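Local coordinates for protein beta-mannosidase (Trichoderma harzianum, PDB 4CVU) that probably hydrolyses terminal beta-mannosidic linkages at non-reducing ends, as a family 2 glycoside hydrolase, at residues K873-E878 and G925-Q930. Numbering follows the deposited sequence.
Sequences KKFTVE and GKWTEQ
Phe-875 turns the rim of its ring, at CE1, CZ and CE2, against the indole of Trp-927 and the backbone of Thr-928. Phe-875 CZ lies 3.9 Å from Trp-927 CZ3, an apolar meeting of the phenyl edge with the benzo part of the indole. The CA-CB bond of Phe-875 points toward 925-930, and with CG anti to the carbonyl carbon (chi1 -70°) the ring reaches Trp-927 with its CZ corner. On the neighbouring corner of the ring, Phe-875 CE1 comes within 3.8 Å of Thr-928 O, which sits near the ring plane, where the slightly positive C-H rim would suit a carbonyl oxygen. The methyl CG2 of Thr-928 lies over one face of the indole, 3.6 Å above its plane, and 4.3 Å from Phe-875 CZ. No hydrogen bond joins the two segments. A leucine in place of Phe-875, lacking the ring edge, would probably leave Trp-927 CZ3 without its aromatic partner and open a gap beside Thr-928 O. Within 925-930 two backbone bonds turn the chain, Gln-930 N to Trp-927 O at 3.0 Å being one of them. Tyr-868 of strand 864-869 packs on Phe-875, and Phe-916 of strand 911-921 on Trp-927. The cluster thus joins strand 874-879, held between those two strands in the antiparallel sheet of the C-terminal Ig-fold domain, to the loop connecting strands 911-921 and 932-934.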
ATOM      1  N   LYS A 873      20.548 -27.676  -5.353  1.00 47.87           N
ATOM      2  CA  LYS A 873      20.131 -26.271  -5.291  1.00 48.81           C
ATOM      3  C   LYS A 873      20.101 -25.594  -6.661  1.00 47.04           C
ATOM      4  O   LYS A 873      20.321 -24.399  -6.779  1.00 45.41           O
ATOM      5  CB  LYS A 873      20.995 -25.497  -4.298  1.00 49.93           C
ATOM      6  CG  LYS A 873      20.986 -26.106  -2.896  1.00 53.19           C
ATOM      7  CD  LYS A 873      21.362 -25.042  -1.878  1.00 56.20           C
ATOM      8  CE  LYS A 873      22.065 -25.612  -0.655  1.00 60.80           C
ATOM      9  NZ  LYS A 873      22.948 -24.597  -0.011  1.00 60.03           N
ATOM     10  N   LYS A 874      19.782 -26.370  -7.678  1.00 45.18           N
ATOM     11  CA  LYS A 874      19.663 -25.878  -9.028  1.00 46.12           C
ATOM     12  C   LYS A 874      18.184 -25.934  -9.465  1.00 46.48           C
ATOM     13  O   LYS A 874      17.405 -26.827  -9.036  1.00 44.06           O
ATOM     14  CB  LYS A 874      20.516 -26.717  -9.975  1.00 48.68           C
ATOM     15  CG  LYS A 874      22.024 -26.578  -9.750  1.00 50.31           C
ATOM     16  CD  LYS A 874      22.632 -25.418 -10.541  1.00 50.64           C
ATOM     17  CE  LYS A 874      24.115 -25.651 -10.808  1.00 52.49           C
ATOM     18  NZ  LYS A 874      24.855 -25.390  -9.562  1.00 53.52           N
ATOM     19  N   PHE A 875      17.815 -24.957 -10.302  1.00 43.49           N
ATOM     20  CA  PHE A 875      16.577 -24.995 -11.044  1.00 41.84           C
ATOM     21  C   PHE A 875      16.922 -25.603 -12.383  1.00 43.07           C
ATOM     22  O   PHE A 875      17.956 -25.258 -12.976  1.00 42.88           O
ATOM     23  CB  PHE A 875      15.998 -23.576 -11.255  1.00 41.99           C
ATOM     24  CG  PHE A 875      15.475 -22.948 -10.012  1.00 40.48           C
ATOM     25  CD1 PHE A 875      14.154 -23.145  -9.612  1.00 41.20           C
ATOM     26  CD2 PHE A 875      16.292 -22.161  -9.238  1.00 42.14           C
ATOM     27  CE1 PHE A 875      13.673 -22.576  -8.452  1.00 40.28           C
ATOM     28  CE2 PHE A 875      15.815 -21.585  -8.075  1.00 41.89           C
ATOM     29  CZ  PHE A 875      14.501 -21.796  -7.689  1.00 41.07           C
ATOM     30  N   THR A 876      16.076 -26.506 -12.865  1.00 42.25           N
ATOM     31  CA  THR A 876      16.214 -26.969 -14.223  1.00 43.24           C
ATOM     32  C   THR A 876      15.092 -26.339 -15.058  1.00 42.56           C
ATOM     33  O   THR A 876      13.938 -26.403 -14.685  1.00 41.36           O
ATOM     34  CB  THR A 876      16.242 -28.525 -14.320  1.00 43.73           C
ATOM     35  OG1 THR A 876      17.479 -29.015 -13.790  1.00 42.49           O
ATOM     36  CG2 THR A 876      16.134 -28.989 -15.745  1.00 45.37           C
ATOM     37  N   VAL A 877      15.489 -25.778 -16.195  1.00 42.44           N
ATOM     38  CA  VAL A 877      14.620 -25.087 -17.126  1.00 44.79           C
ATOM     39  C   VAL A 877      14.691 -25.808 -18.461  1.00 44.88           C
ATOM     40  O   VAL A 877      15.775 -26.038 -18.962  1.00 44.38           O
ATOM     41  CB  VAL A 877      15.102 -23.625 -17.346  1.00 44.95           C
ATOM     42  CG1 VAL A 877      14.106 -22.840 -18.185  1.00 46.17           C
ATOM     43  CG2 VAL A 877      15.329 -22.946 -16.018  1.00 45.86           C
ATOM     44  N   GLU A 878      13.551 -26.179 -19.027  1.00 45.41           N
ATOM     45  CA  GLU A 878      13.543 -26.907 -20.289  1.00 48.24           C
ATOM     46  C   GLU A 878      12.505 -26.380 -21.268  1.00 45.05           C
ATOM     47  O   GLU A 878      11.361 -26.268 -20.922  1.00 44.45           O
ATOM     48  CB  GLU A 878      13.311 -28.404 -20.033  1.00 50.74           C
ATOM     49  CG  GLU A 878      13.690 -29.294 -21.208  1.00 55.33           C
ATOM     50  CD  GLU A 878      13.277 -30.756 -21.007  1.00 60.81           C
ATOM     51  OE1 GLU A 878      12.771 -31.117 -19.902  1.00 62.28           O
ATOM     52  OE2 GLU A 878      13.450 -31.543 -21.963  1.00 64.52           O
ATOM     53  N   GLY A 925      12.280 -21.123   3.227  1.00 46.09           N
ATOM     54  CA  GLY A 925      12.618 -22.089   2.209  1.00 46.32           C
ATOM     55  C   GLY A 925      11.553 -22.384   1.171  1.00 45.33           C
ATOM     56  O   GLY A 925      11.843 -23.070   0.208  1.00 46.19           O
ATOM     57  N   LYS A 926      10.338 -21.859   1.323  1.00 45.20           N
ATOM     58  CA  LYS A 926       9.267 -22.148   0.349  1.00 45.29           C
ATOM     59  C   LYS A 926       9.323 -21.301  -0.915  1.00 42.85           C
ATOM     60  O   LYS A 926       8.538 -21.524  -1.813  1.00 41.40           O
ATOM     61  CB  LYS A 926       7.900 -21.958   0.975  1.00 48.07           C
ATOM     62  CG  LYS A 926       7.683 -22.809   2.221  1.00 51.23           C
ATOM     63  CD  LYS A 926       6.191 -23.023   2.464  1.00 54.43           C
ATOM     64  CE  LYS A 926       5.966 -23.997   3.626  1.00 57.38           C
ATOM     65  NZ  LYS A 926       6.219 -25.431   3.231  1.00 58.48           N
ATOM     66  N   TRP A 927      10.185 -20.299  -0.947  1.00 40.70           N
ATOM     67  CA  TRP A 927      10.323 -19.414  -2.121  1.00 41.06           C
ATOM     68  C   TRP A 927      10.602 -20.118  -3.441  1.00 43.65           C
ATOM     69  O   TRP A 927      10.287 -19.582  -4.526  1.00 43.43           O
ATOM     70  CB  TRP A 927      11.421 -18.383  -1.875  1.00 42.40           C
ATOM     71  CG  TRP A 927      12.810 -18.969  -1.755  1.00 40.37           C
ATOM     72  CD1 TRP A 927      13.405 -19.481  -0.620  1.00 41.18           C
ATOM     73  CD2 TRP A 927      13.759 -19.119  -2.807  1.00 39.76           C
ATOM     74  NE1 TRP A 927      14.671 -19.928  -0.907  1.00 40.08           N
ATOM     75  CE2 TRP A 927      14.914 -19.724  -2.245  1.00 38.66           C
ATOM     76  CE3 TRP A 927      13.757 -18.789  -4.174  1.00 39.47           C
ATOM     77  CZ2 TRP A 927      16.041 -20.012  -3.000  1.00 39.58           C
ATOM     78  CZ3 TRP A 927      14.888 -19.105  -4.937  1.00 38.77           C
ATOM     79  CH2 TRP A 927      16.013 -19.698  -4.352  1.00 38.44           C
ATOM     80  N   THR A 928      11.267 -21.280  -3.366  1.00 44.54           N
ATOM     81  CA  THR A 928      11.641 -22.059  -4.564  1.00 46.20           C
ATOM     82  C   THR A 928      10.406 -22.526  -5.334  1.00 44.48           C
ATOM     83  O   THR A 928      10.412 -22.533  -6.554  1.00 45.08           O
ATOM     84  CB  THR A 928      12.482 -23.321  -4.206  1.00 46.76           C
ATOM     85  OG1 THR A 928      11.759 -24.167  -3.283  1.00 46.95           O
ATOM     86  CG2 THR A 928      13.777 -22.894  -3.594  1.00 46.45           C
ATOM     87  N   GLU A 929       9.351 -22.853  -4.597  1.00 44.24           N
ATOM     88  CA  GLU A 929       8.060 -23.226  -5.158  1.00 48.11           C
ATOM     89  C   GLU A 929       7.297 -22.068  -5.793  1.00 46.96           C
ATOM     90  O   GLU A 929       6.348 -22.312  -6.523  1.00 45.02           O
ATOM     91  CB  GLU A 929       7.137 -23.763  -4.066  1.00 51.06           C
ATOM     92  CG  GLU A 929       7.667 -24.972  -3.339  1.00 54.65           C
ATOM     93  CD  GLU A 929       6.850 -25.279  -2.093  1.00 59.72           C
ATOM     94  OE1 GLU A 929       5.712 -24.763  -1.974  1.00 63.09           O
ATOM     95  OE2 GLU A 929       7.340 -26.041  -1.230  1.00 61.93           O
ATOM     96  N   GLN A 930       7.674 -20.828  -5.460  1.00 44.32           N
ATOM     97  CA  GLN A 930       6.980 -19.636  -5.964  1.00 45.37           C
ATOM     98  C   GLN A 930       7.746 -19.034  -7.120  1.00 41.83           C
ATOM     99  O   GLN A 930       7.302 -18.073  -7.712  1.00 41.90           O
ATOM    100  CB  GLN A 930       6.791 -18.598  -4.866  1.00 47.04           C
ATOM    101  CG  GLN A 930       6.139 -19.155  -3.583  1.00 52.46           C
ATOM    102  CD  GLN A 930       6.617 -18.432  -2.317  1.00 61.02           C
ATOM    103  OE1 GLN A 930       7.222 -17.336  -2.395  1.00 60.91           O
ATOM    104  NE2 GLN A 930       6.368 -19.044  -1.136  1.00 61.49           N
TER